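Local atomic coordinates of phosphoserine phosphatase (PDB entry 4AP9), a protein that probably hydrolyses L-phosphoserine to L-serine and phosphate, the last step of serine biosynthesis, as a magnesium-dependent member of the haloacid dehalogenase superfamily. Residues 23-28 and 61-66; 40-45 and 50-55; 69-74 and 122-127; 153-158 and 163-168. All blocks are in the same frame, centred on the assembly; numbering follows the deposited sequence.

Contact 1: residues 23-28 and 61-66; sequences FEFWRE and GLIRGI
Ile63 reaches Phe25 and Trp26 through a demanding first torsion: CG1 lies between the backbone N and the carbonyl carbon (chi1 62°), and the extended second torsion then carries CD1 out to both rings. On the other side, Phe25 holds CG anti to its own N, whereas the Trp26 CG stands anti to the carbonyl carbon. The two neighbours thereby turn their rings together, with Phe25 CD2 over the centre of the indole face, 3.7 Å above its plane. Ile63 CD1 touches the indole six-membered ring at Trp26 CZ3, 3.6 Å away, and meets the rim of Phe25 near the ring plane, 4.0 Å from Phe25 CZ. This is the beginning of helix 25-33 packed against the chain just leaving helix 52-62, consistent with the helical cap of phosphoserine phosphatases. Cutting Ile63 back to an alanine here would probably open a gap beside the two rings, where CD1 now touches both, and cost the turn its grip on helix 25-33. After Ile63 a type II turn to Ile66 passes through Gly65 at positive phi and leads to Phe131 on strand 130-135. At the helix start, Arg27 NE makes a salt-bridge hydrogen bond to Glu24 OE1 at 2.8 Å, nearly in its guanidinium plane but from above the carboxylate plane; Glu24 is the N-cap residue, and Arg27 also pairs with Glu39.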
# COMPACT_ATOMS: atom_id res chain seq x y z
N PHE A 23 21.33 14.60 31.64
CA PHE A 23 20.24 14.73 32.60
C PHE A 23 19.18 13.65 32.41
O PHE A 23 18.71 13.40 31.29
CB PHE A 23 19.58 16.12 32.58
CG PHE A 23 18.46 16.26 33.56
CD1 PHE A 23 18.71 16.26 34.92
CD2 PHE A 23 17.14 16.32 33.13
CE1 PHE A 23 17.68 16.36 35.84
CE2 PHE A 23 16.09 16.41 34.05
CZ PHE A 23 16.37 16.44 35.40
N GLU A 24 18.81 13.01 33.51
CA GLU A 24 17.81 11.95 33.49
C GLU A 24 16.71 12.25 34.49
O GLU A 24 16.86 11.98 35.68
CB GLU A 24 18.47 10.61 33.80
CG GLU A 24 19.41 10.17 32.70
CD GLU A 24 20.01 8.82 32.96
OE1 GLU A 24 19.32 7.81 32.72
OE2 GLU A 24 21.17 8.78 33.43
N PHE A 25 15.61 12.81 34.01
CA PHE A 25 14.50 13.25 34.87
C PHE A 25 14.08 12.25 35.95
O PHE A 25 13.84 12.62 37.10
CB PHE A 25 13.28 13.63 34.02
CG PHE A 25 12.07 13.99 34.83
CD1 PHE A 25 11.92 15.27 35.34
CD2 PHE A 25 11.07 13.06 35.07
CE1 PHE A 25 10.81 15.62 36.09
CE2 PHE A 25 9.94 13.41 35.83
CZ PHE A 25 9.82 14.69 36.33
N TRP A 26 13.92 10.98 35.59
CA TRP A 26 13.45 10.01 36.57
C TRP A 26 14.47 9.69 37.68
O TRP A 26 14.09 9.46 38.84
CB TRP A 26 12.87 8.74 35.91
CG TRP A 26 11.58 9.03 35.16
CD1 TRP A 26 11.38 8.97 33.80
CD2 TRP A 26 10.32 9.46 35.72
NE1 TRP A 26 10.08 9.30 33.50
CE2 TRP A 26 9.42 9.63 34.65
CE3 TRP A 26 9.88 9.71 37.03
CZ2 TRP A 26 8.09 10.03 34.84
CZ3 TRP A 26 8.56 10.12 37.22
CH2 TRP A 26 7.68 10.27 36.13
N ARG A 27 15.76 9.68 37.33
CA ARG A 27 16.81 9.51 38.33
C ARG A 27 16.84 10.72 39.25
O ARG A 27 17.05 10.60 40.45
CB ARG A 27 18.17 9.31 37.66
CG ARG A 27 18.21 8.06 36.78
CD ARG A 27 19.60 7.73 36.27
NE ARG A 27 19.54 6.65 35.29
CZ ARG A 27 19.47 5.36 35.58
NH1 ARG A 27 19.46 4.95 36.85
NH2 ARG A 27 19.42 4.46 34.60
N GLU A 28 16.60 11.90 38.69
CA GLU A 28 16.50 13.11 39.51
C GLU A 28 15.27 13.06 40.43
O GLU A 28 15.34 13.45 41.61
CB GLU A 28 16.49 14.36 38.64
CG GLU A 28 16.39 15.67 39.40
CD GLU A 28 17.65 16.02 40.19
OE1 GLU A 28 18.62 15.24 40.17
OE2 GLU A 28 17.65 17.09 40.83
N GLY A 61 2.86 7.72 38.43
CA GLY A 61 2.04 7.56 39.60
C GLY A 61 2.77 7.92 40.88
O GLY A 61 2.19 8.52 41.79
N LEU A 62 4.05 7.57 40.94
CA LEU A 62 4.85 7.81 42.13
C LEU A 62 5.23 9.28 42.34
O LEU A 62 5.71 9.63 43.42
CB LEU A 62 6.11 6.93 42.13
CG LEU A 62 5.87 5.43 42.35
CD1 LEU A 62 7.04 4.60 41.86
CD2 LEU A 62 5.60 5.15 43.81
N ILE A 63 5.03 10.13 41.34
CA ILE A 63 5.25 11.55 41.57
C ILE A 63 3.97 12.38 41.53
O ILE A 63 4.02 13.61 41.49
CB ILE A 63 6.35 12.17 40.65
CG1 ILE A 63 5.97 12.08 39.17
CG2 ILE A 63 7.72 11.54 40.93
CD1 ILE A 63 6.76 13.03 38.26
N ARG A 64 2.83 11.71 41.54
CA ARG A 64 1.56 12.42 41.62
C ARG A 64 1.62 13.38 42.81
O ARG A 64 2.09 13.00 43.89
CB ARG A 64 0.40 11.44 41.79
CG ARG A 64 -0.96 12.04 41.48
CD ARG A 64 -2.06 11.08 41.86
NE ARG A 64 -2.02 10.79 43.29
CZ ARG A 64 -2.47 9.66 43.84
NH1 ARG A 64 -2.99 8.71 43.08
NH2 ARG A 64 -2.38 9.49 45.15
N GLY A 65 1.19 14.62 42.59
CA GLY A 65 1.13 15.60 43.66
C GLY A 65 2.34 16.50 43.81
O GLY A 65 2.28 17.52 44.50
N ILE A 66 3.46 16.13 43.18
CA ILE A 66 4.67 16.91 43.35
C ILE A 66 4.45 18.33 42.81
O ILE A 66 3.77 18.52 41.80
CB ILE A 66 5.89 16.20 42.70
CG1 ILE A 66 7.19 16.72 43.30
CG2 ILE A 66 5.88 16.36 41.18
CD1 ILE A 66 8.29 15.69 43.29

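Contact 2: residues 40-45 and 50-55; sequences ELLEKG and VEWLDS. With 1PS (3-pyridinium-1-ylpropane-1-sulfonate), chain F.
Val50 meets Lys44 first. Its CG2 branch packs against the start of the lysine chain, 3.6 Å from Lys44 CB, and its backbone N gives a weak hydrogen bond to Lys44 O at 3.4 Å. The carbonyl of Val50 takes a hydrogen bond from a water that also donates to Gly45 O, bridging the two segments. Glu51 follows as the N-cap of helix 52-62. Trp52 then swings its ring over with CG anti to the backbone N (chi1 -180°). The six-membered side of the indole comes edge-on to Gly45, with Gly45 O in the ring plane and 3.6 Å from Trp52 CE3. One indole face lies against the bound 1PS, whose C6 sits 3.9 Å above the plane toward the rim, while the sulfonate stays on that same face, above the pyrrole rim, with 1PS O2 3.6 Å from Trp52 CD1. Arg59 makes a cation-pi contact with the same indole. Such closeness depends on Gly45 having no side chain: its CA is 5.1 Å from that of Trp52, and a beta carbon would press on both the indole and the Ser55 hydroxyl. A turn further on, Ser55 OG donates to Leu41 O, an oxygen that also accepts the helical bond of Gly45 N; the modelled 2.4 Å between Ser55 OG and Leu41 O is doubtfully short. The whole is a helical hairpin of helices 36-47 and 52-62, whose Gly45 and Trp52 help form the 1PS pocket with Phe138, Asp140, Lys141 and Tyr160.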
# COMPACT_ATOMS: atom_id res chain seq x y z
N GLU A 40 14.27 2.17 40.23
CA GLU A 40 14.19 0.74 39.99
C GLU A 40 13.25 0.46 38.83
O GLU A 40 13.55 -0.35 37.96
CB GLU A 40 13.70 0.01 41.24
CG GLU A 40 13.64 -1.49 41.06
CD GLU A 40 13.31 -2.21 42.35
OE1 GLU A 40 12.12 -2.25 42.73
OE2 GLU A 40 14.25 -2.72 42.99
N LEU A 41 12.11 1.14 38.81
CA LEU A 41 11.16 1.04 37.71
C LEU A 41 11.80 1.48 36.39
O LEU A 41 11.55 0.88 35.34
CB LEU A 41 9.93 1.89 37.99
CG LEU A 41 8.96 1.27 39.00
CD1 LEU A 41 7.92 2.29 39.41
CD2 LEU A 41 8.33 0.02 38.41
N LEU A 42 12.61 2.53 36.44
CA LEU A 42 13.34 2.96 35.26
C LEU A 42 14.25 1.84 34.77
O LEU A 42 14.24 1.50 33.60
CB LEU A 42 14.16 4.23 35.53
CG LEU A 42 15.06 4.77 34.42
CD1 LEU A 42 14.24 5.17 33.18
CD2 LEU A 42 15.90 5.95 34.90
N GLU A 43 15.02 1.26 35.69
CA GLU A 43 15.97 0.21 35.31
C GLU A 43 15.24 -0.98 34.72
O GLU A 43 15.68 -1.56 33.73
CB GLU A 43 16.81 -0.22 36.52
CG GLU A 43 17.72 0.88 37.06
CD GLU A 43 18.91 1.16 36.17
OE1 GLU A 43 19.16 0.37 35.23
OE2 GLU A 43 19.62 2.17 36.40
N LYS A 44 14.10 -1.33 35.31
CA LYS A 44 13.30 -2.44 34.81
C LYS A 44 12.78 -2.13 33.40
O LYS A 44 12.76 -3.00 32.53
CB LYS A 44 12.14 -2.74 35.75
CG LYS A 44 12.52 -3.47 37.05
CD LYS A 44 11.32 -3.56 37.97
CE LYS A 44 11.62 -4.38 39.21
NZ LYS A 44 10.42 -4.49 40.07
N GLY A 45 12.38 -0.88 33.19
CA GLY A 45 11.91 -0.46 31.87
C GLY A 45 13.02 -0.53 30.83
O GLY A 45 12.83 -1.05 29.73
N VAL A 50 10.19 -5.21 32.37
CA VAL A 50 8.78 -4.90 32.40
C VAL A 50 8.46 -4.09 31.15
O VAL A 50 9.35 -3.45 30.58
CB VAL A 50 8.41 -4.08 33.65
CG1 VAL A 50 8.63 -4.90 34.92
CG2 VAL A 50 9.22 -2.81 33.69
N GLU A 51 7.20 -4.12 30.72
CA GLU A 51 6.82 -3.35 29.53
C GLU A 51 7.06 -1.86 29.74
O GLU A 51 6.88 -1.33 30.83
CB GLU A 51 5.36 -3.61 29.17
CG GLU A 51 5.13 -5.02 28.67
CD GLU A 51 6.08 -5.37 27.53
OE1 GLU A 51 6.14 -4.60 26.55
OE2 GLU A 51 6.78 -6.40 27.64
N TRP A 52 7.46 -1.16 28.68
CA TRP A 52 7.88 0.23 28.86
C TRP A 52 6.76 1.13 29.39
O TRP A 52 6.98 1.90 30.33
CB TRP A 52 8.46 0.82 27.58
CG TRP A 52 8.90 2.24 27.76
CD1 TRP A 52 8.22 3.37 27.38
CD2 TRP A 52 10.10 2.69 28.40
NE1 TRP A 52 8.93 4.49 27.73
CE2 TRP A 52 10.10 4.09 28.36
CE3 TRP A 52 11.19 2.03 28.99
CZ2 TRP A 52 11.13 4.87 28.89
CZ3 TRP A 52 12.21 2.80 29.53
CH2 TRP A 52 12.18 4.20 29.47
N LEU A 53 5.58 1.04 28.78
CA LEU A 53 4.48 1.90 29.21
C LEU A 53 4.06 1.57 30.63
O LEU A 53 3.75 2.46 31.41
CB LEU A 53 3.29 1.78 28.26
CG LEU A 53 2.09 2.64 28.67
CD1 LEU A 53 2.43 4.13 28.57
CD2 LEU A 53 0.91 2.32 27.79
N ASP A 54 4.04 0.28 30.96
CA ASP A 54 3.72 -0.13 32.32
C ASP A 54 4.66 0.56 33.31
O ASP A 54 4.22 1.17 34.29
CB ASP A 54 3.82 -1.66 32.45
CG ASP A 54 3.51 -2.14 33.86
OD1 ASP A 54 2.71 -1.50 34.55
OD2 ASP A 54 4.09 -3.17 34.28
N SER A 55 5.96 0.49 33.03
CA SER A 55 6.95 1.10 33.90
C SER A 55 6.82 2.63 33.95
O SER A 55 6.91 3.24 35.03
CB SER A 55 8.36 0.73 33.44
OG SER A 55 9.30 1.13 34.42
N1 1PS F . 12.42 1.79 25.29
C1 1PS F . 12.03 0.57 25.67
C2 1PS F . 12.93 -0.30 26.28
C3 1PS F . 13.68 2.21 25.48
C4 1PS F . 14.63 1.39 26.07
C5 1PS F . 14.25 0.11 26.49
C6 1PS F . 11.44 2.67 24.69
C7 1PS F . 12.08 3.91 24.18
C8 1PS F . 11.33 5.14 24.61
S1 1PS F . 9.94 5.37 23.54
O1 1PS F . 9.61 6.81 23.52
O2 1PS F . 8.78 4.68 24.08
O3 1PS F . 10.26 4.80 22.27
O HOH W 1 10.55 -2.02 28.51

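Contact 3: residues 69-74 and 122-127; sequences GTFLRT and NRAIFE
Phe71 and Phe126 supply the aromatic part, a T-shaped stack in which Phe126 is the edge and Phe71 the face. The ring planes stand at 85° and the centroids are 5.2 Å apart. Phe126 CZ does the touching; it sits 3.5 Å above the Phe71 plane, offset toward the rim, and approaches Phe71 CG to 3.6 Å. With CG anti to its N (chi1 -164°), Phe71 projects from helix 68-73 toward the strand, presenting one flat side to the incoming edge. Purely apolar contact is smaller: the methyl of Ala124 comes obliquely to the outer end of the ring, on the same side as Phe126, 3.9 Å from Phe71 CZ. Ala124 and Phe126, two apart on strand 118-127, both point their CB atoms at the helix, so both reach the same side of the Phe71 ring. That strand forms a beta hairpin with strand 130-135 at one margin of the central mixed sheet of this haloacid dehalogenase fold, and the short helix 68-73 packs against it. The aromatic cluster is wider than the pair, since the Phe71 ring also meets Phe25, Phe105 and Phe131. Hydrogen bonding belongs to the flanks, and none crosses between the segments. Thr74 OG1 donates to Phe71 O at 2.8 Å, almost straight down the C=O axis at 176°, while the backbone N of Thr74 adds a weak bond to that oxygen. On the strand, Ala124 N donates to Glu107, and Arg123, turned away from the helix, pairs with Glu106 and bonds Asp117 O of a neighbouring subunit.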
# COMPACT_ATOMS: atom_id res chain seq x y z
N GLY A 69 6.77 23.73 40.98
CA GLY A 69 8.06 24.37 41.18
C GLY A 69 9.20 23.37 41.31
O GLY A 69 10.29 23.57 40.76
N THR A 70 8.95 22.28 42.04
CA THR A 70 9.93 21.22 42.23
C THR A 70 10.24 20.58 40.89
O THR A 70 11.39 20.28 40.56
CB THR A 70 9.40 20.13 43.18
OG1 THR A 70 9.06 20.71 44.44
CG2 THR A 70 10.44 19.03 43.39
N PHE A 71 9.17 20.38 40.12
CA PHE A 71 9.23 19.78 38.79
C PHE A 71 10.08 20.65 37.88
O PHE A 71 11.03 20.18 37.25
CB PHE A 71 7.80 19.67 38.24
CG PHE A 71 7.65 18.75 37.06
CD1 PHE A 71 7.78 19.22 35.77
CD2 PHE A 71 7.31 17.42 37.25
CE1 PHE A 71 7.62 18.38 34.69
CE2 PHE A 71 7.14 16.57 36.17
CZ PHE A 71 7.31 17.06 34.89
N LEU A 72 9.75 21.94 37.81
CA LEU A 72 10.44 22.89 36.95
C LEU A 72 11.88 23.22 37.38
O LEU A 72 12.71 23.57 36.55
CB LEU A 72 9.62 24.16 36.77
CG LEU A 72 8.32 23.92 36.00
CD1 LEU A 72 7.47 25.18 35.97
CD2 LEU A 72 8.63 23.43 34.59
N ARG A 73 12.17 23.09 38.67
CA ARG A 73 13.53 23.27 39.17
C ARG A 73 14.55 22.43 38.40
O ARG A 73 15.71 22.82 38.27
CB ARG A 73 13.59 22.87 40.64
CG ARG A 73 14.46 23.74 41.51
CD ARG A 73 13.65 24.16 42.77
NE ARG A 73 14.49 24.25 43.96
CZ ARG A 73 14.19 23.72 45.15
NH1 ARG A 73 13.05 23.07 45.32
NH2 ARG A 73 15.04 23.85 46.17
N THR A 74 14.13 21.27 37.92
CA THR A 74 15.05 20.36 37.23
C THR A 74 15.60 20.92 35.92
O THR A 74 16.69 20.52 35.49
CB THR A 74 14.40 19.00 36.94
OG1 THR A 74 13.33 19.16 35.98
CG2 THR A 74 13.84 18.38 38.22
N ASN A 122 6.95 14.61 25.38
CA ASN A 122 5.68 14.48 26.09
C ASN A 122 5.44 15.72 26.95
O ASN A 122 6.28 16.61 26.98
CB ASN A 122 5.68 13.18 26.89
CG ASN A 122 5.54 11.96 25.98
OD1 ASN A 122 4.80 12.01 25.00
ND2 ASN A 122 6.25 10.88 26.29
N ARG A 123 4.28 15.83 27.58
CA ARG A 123 4.00 17.02 28.38
C ARG A 123 3.44 16.61 29.72
O ARG A 123 3.03 15.46 29.91
CB ARG A 123 3.05 17.99 27.65
CG ARG A 123 3.74 18.78 26.53
CD ARG A 123 2.79 19.75 25.76
NE ARG A 123 3.55 20.44 24.72
CZ ARG A 123 3.05 20.94 23.59
NH1 ARG A 123 1.76 20.84 23.32
NH2 ARG A 123 3.86 21.54 22.72
N ALA A 124 3.43 17.56 30.66
CA ALA A 124 2.94 17.28 32.01
C ALA A 124 1.56 17.87 32.27
O ALA A 124 1.17 18.87 31.66
CB ALA A 124 3.94 17.81 33.02
N ILE A 125 0.82 17.24 33.17
CA ILE A 125 -0.50 17.72 33.55
C ILE A 125 -0.41 18.28 34.97
O ILE A 125 -0.06 17.57 35.90
CB ILE A 125 -1.53 16.59 33.49
CG1 ILE A 125 -1.60 16.02 32.07
CG2 ILE A 125 -2.93 17.09 33.93
CD1 ILE A 125 -2.30 14.69 31.98
N PHE A 126 -0.71 19.56 35.11
CA PHE A 126 -0.73 20.19 36.42
C PHE A 126 -2.14 20.66 36.75
O PHE A 126 -2.82 21.22 35.90
CB PHE A 126 0.27 21.34 36.50
CG PHE A 126 1.70 20.88 36.55
CD1 PHE A 126 2.23 20.37 37.72
CD2 PHE A 126 2.50 20.93 35.42
CE1 PHE A 126 3.54 19.94 37.78
CE2 PHE A 126 3.81 20.49 35.47
CZ PHE A 126 4.33 19.99 36.65
N GLU A 127 -2.57 20.39 37.97
CA GLU A 127 -3.85 20.89 38.46
C GLU A 127 -3.58 21.59 39.78
O GLU A 127 -3.06 20.97 40.71
CB GLU A 127 -4.84 19.74 38.64
CG GLU A 127 -5.27 19.10 37.32
CD GLU A 127 -6.05 17.80 37.50
OE1 GLU A 127 -6.44 17.47 38.64
OE2 GLU A 127 -6.26 17.10 36.48

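Contact 4: residues 153-158 and 163-168; sequences ILAMGD and AKMFER
Phe166 brings its ring against the strand backbone at Ala155 and Gly157. Ala155 O lies at the ring edge, near its plane and 3.8 Å from Phe166 CE1, and Phe166 CZ comes to 3.9 Å from Gly157 N. Beside it Met165, a selenomethionine here, extends along its whole length so that CE reaches Ala155 CB at 4.2 Å. The Ala155 methyl thus touches both, Phe166 CE1 being also 4.2 Å away. Farther down, Ile153 CD1 faces Arg168 O. With an alanine in place of Phe166, the backbone at Ala155 and Gly157 would probably lose its cover and a gap would open under the helix.

Helix 163-168 runs back along strand 153-157 at 153°, their axes 8.5 Å apart at the closest, as the helix of a beta-alpha-beta unit completed by strand 171-175. Around this pair, Val13 and Lys141 touch Met165, Ile179 touches Phe166, and Asp162 accepts from Met165 N before the helix. Asp170 hydrogen-bonds Ile153 N. No hydrogen bond or salt bridge joins helix to strand, so their fit rests on apolar shape, with the small Ala155 and Gly157 under Met165 and Phe166.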
# COMPACT_ATOMS: atom_id res chain seq x y z
N ILE A 153 16.02 9.43 6.67
CA ILE A 153 16.25 9.80 8.06
C ILE A 153 17.58 9.29 8.59
O ILE A 153 17.90 8.11 8.44
CB ILE A 153 15.16 9.19 8.94
CG1 ILE A 153 13.78 9.75 8.57
CG2 ILE A 153 15.49 9.43 10.43
CD1 ILE A 153 12.63 8.99 9.25
N LEU A 154 18.34 10.19 9.20
CA LEU A 154 19.49 9.78 10.00
C LEU A 154 19.05 9.93 11.45
O LEU A 154 18.65 11.02 11.86
CB LEU A 154 20.67 10.69 9.70
CG LEU A 154 21.83 10.69 10.70
CD1 LEU A 154 22.55 9.33 10.67
CD2 LEU A 154 22.78 11.81 10.36
N ALA A 155 19.14 8.86 12.23
CA ALA A 155 18.74 8.91 13.63
C ALA A 155 19.97 8.78 14.51
O ALA A 155 20.88 8.01 14.21
CB ALA A 155 17.75 7.81 13.94
N MSE A 156 19.99 9.57 15.57
CA MSE A 156 21.05 9.52 16.56
C MSE A 156 20.37 9.37 17.91
O MSE A 156 19.35 10.03 18.17
CB MSE A 156 21.88 10.80 16.51
CG MSE A 156 22.73 10.91 15.25
SE MSE A 156 23.13 12.75 14.76
CE MSE A 156 21.39 13.18 13.96
N GLY A 157 20.87 8.49 18.75
CA GLY A 157 20.25 8.33 20.06
C GLY A 157 21.10 7.51 21.00
O GLY A 157 22.15 6.99 20.60
N ASP A 158 20.64 7.40 22.24
CA ASP A 158 21.32 6.65 23.28
C ASP A 158 20.27 5.94 24.13
O ASP A 158 19.15 5.68 23.70
CB ASP A 158 21.92 7.63 24.31
CG ASP A 158 22.23 6.97 25.65
OD1 ASP A 158 23.18 6.16 25.69
OD2 ASP A 158 21.56 7.26 26.67
N ALA A 163 15.23 -0.49 19.23
CA ALA A 163 15.26 -0.97 17.85
C ALA A 163 14.13 -0.37 17.04
O ALA A 163 14.26 -0.15 15.85
CB ALA A 163 15.20 -2.49 17.81
N LYS A 164 13.00 -0.11 17.70
CA LYS A 164 11.83 0.42 17.00
C LYS A 164 12.17 1.75 16.32
O LYS A 164 11.81 2.00 15.17
CB LYS A 164 10.66 0.60 17.98
CG LYS A 164 9.30 0.82 17.31
CD LYS A 164 8.15 0.54 18.28
CE LYS A 164 6.82 0.47 17.54
NZ LYS A 164 5.68 -0.02 18.40
N MSE A 165 12.87 2.61 17.05
CA MSE A 165 13.24 3.91 16.49
C MSE A 165 14.24 3.76 15.36
O MSE A 165 14.09 4.34 14.29
CB MSE A 165 13.81 4.82 17.57
CG MSE A 165 14.03 6.21 17.08
SE MSE A 165 15.07 7.32 18.29
CE MSE A 165 15.26 8.85 17.19
N PHE A 166 15.27 2.95 15.58
CA PHE A 166 16.33 2.82 14.59
C PHE A 166 15.88 2.06 13.34
O PHE A 166 16.40 2.30 12.25
CB PHE A 166 17.57 2.17 15.20
CG PHE A 166 18.37 3.10 16.05
CD1 PHE A 166 19.06 4.16 15.47
CD2 PHE A 166 18.45 2.92 17.42
CE1 PHE A 166 19.81 5.03 16.25
CE2 PHE A 166 19.20 3.78 18.20
CZ PHE A 166 19.88 4.84 17.62
N GLU A 167 14.91 1.17 13.49
CA GLU A 167 14.36 0.46 12.33
C GLU A 167 13.79 1.44 11.31
O GLU A 167 13.78 1.17 10.10
CB GLU A 167 13.27 -0.53 12.77
CG GLU A 167 13.71 -2.00 12.78
CD GLU A 167 12.56 -2.94 13.17
OE1 GLU A 167 11.63 -2.50 13.88
OE2 GLU A 167 12.60 -4.13 12.77
N ARG A 168 13.31 2.57 11.81
CA ARG A 168 12.71 3.60 10.98
C ARG A 168 13.76 4.42 10.23
O ARG A 168 13.46 5.02 9.20
CB ARG A 168 11.85 4.54 11.85
CG ARG A 168 10.47 4.00 12.16
CD ARG A 168 9.58 4.38 11.01
NE ARG A 168 8.42 3.52 10.84
CZ ARG A 168 7.67 3.54 9.75
NH1 ARG A 168 7.98 4.37 8.75
NH2 ARG A 168 6.62 2.74 9.65

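From the N terminus, helix 25-33 opens the first loop, which contact 1 closes when the chain returns at residues 61-66. Contact 2 is nested inside that loop, pairing helices 36-47 and 52-62; the two touch through the Arg27–Glu43 salt bridge and through Leu62 on Leu41. Contact 3 comes next in series, bringing helix 68-73 onto strand 118-127, and its Phe71 meets Phe25 and Ile63, so the hairpin at the margin of the sheet joins the same apolar cluster. Contact 4 closes last, a short beta-alpha link about 26 Å from contact 1, centre to centre, on the opposite side of the chain's centre. None of the loops cross; contacts 3 and 4 reach the same sheet.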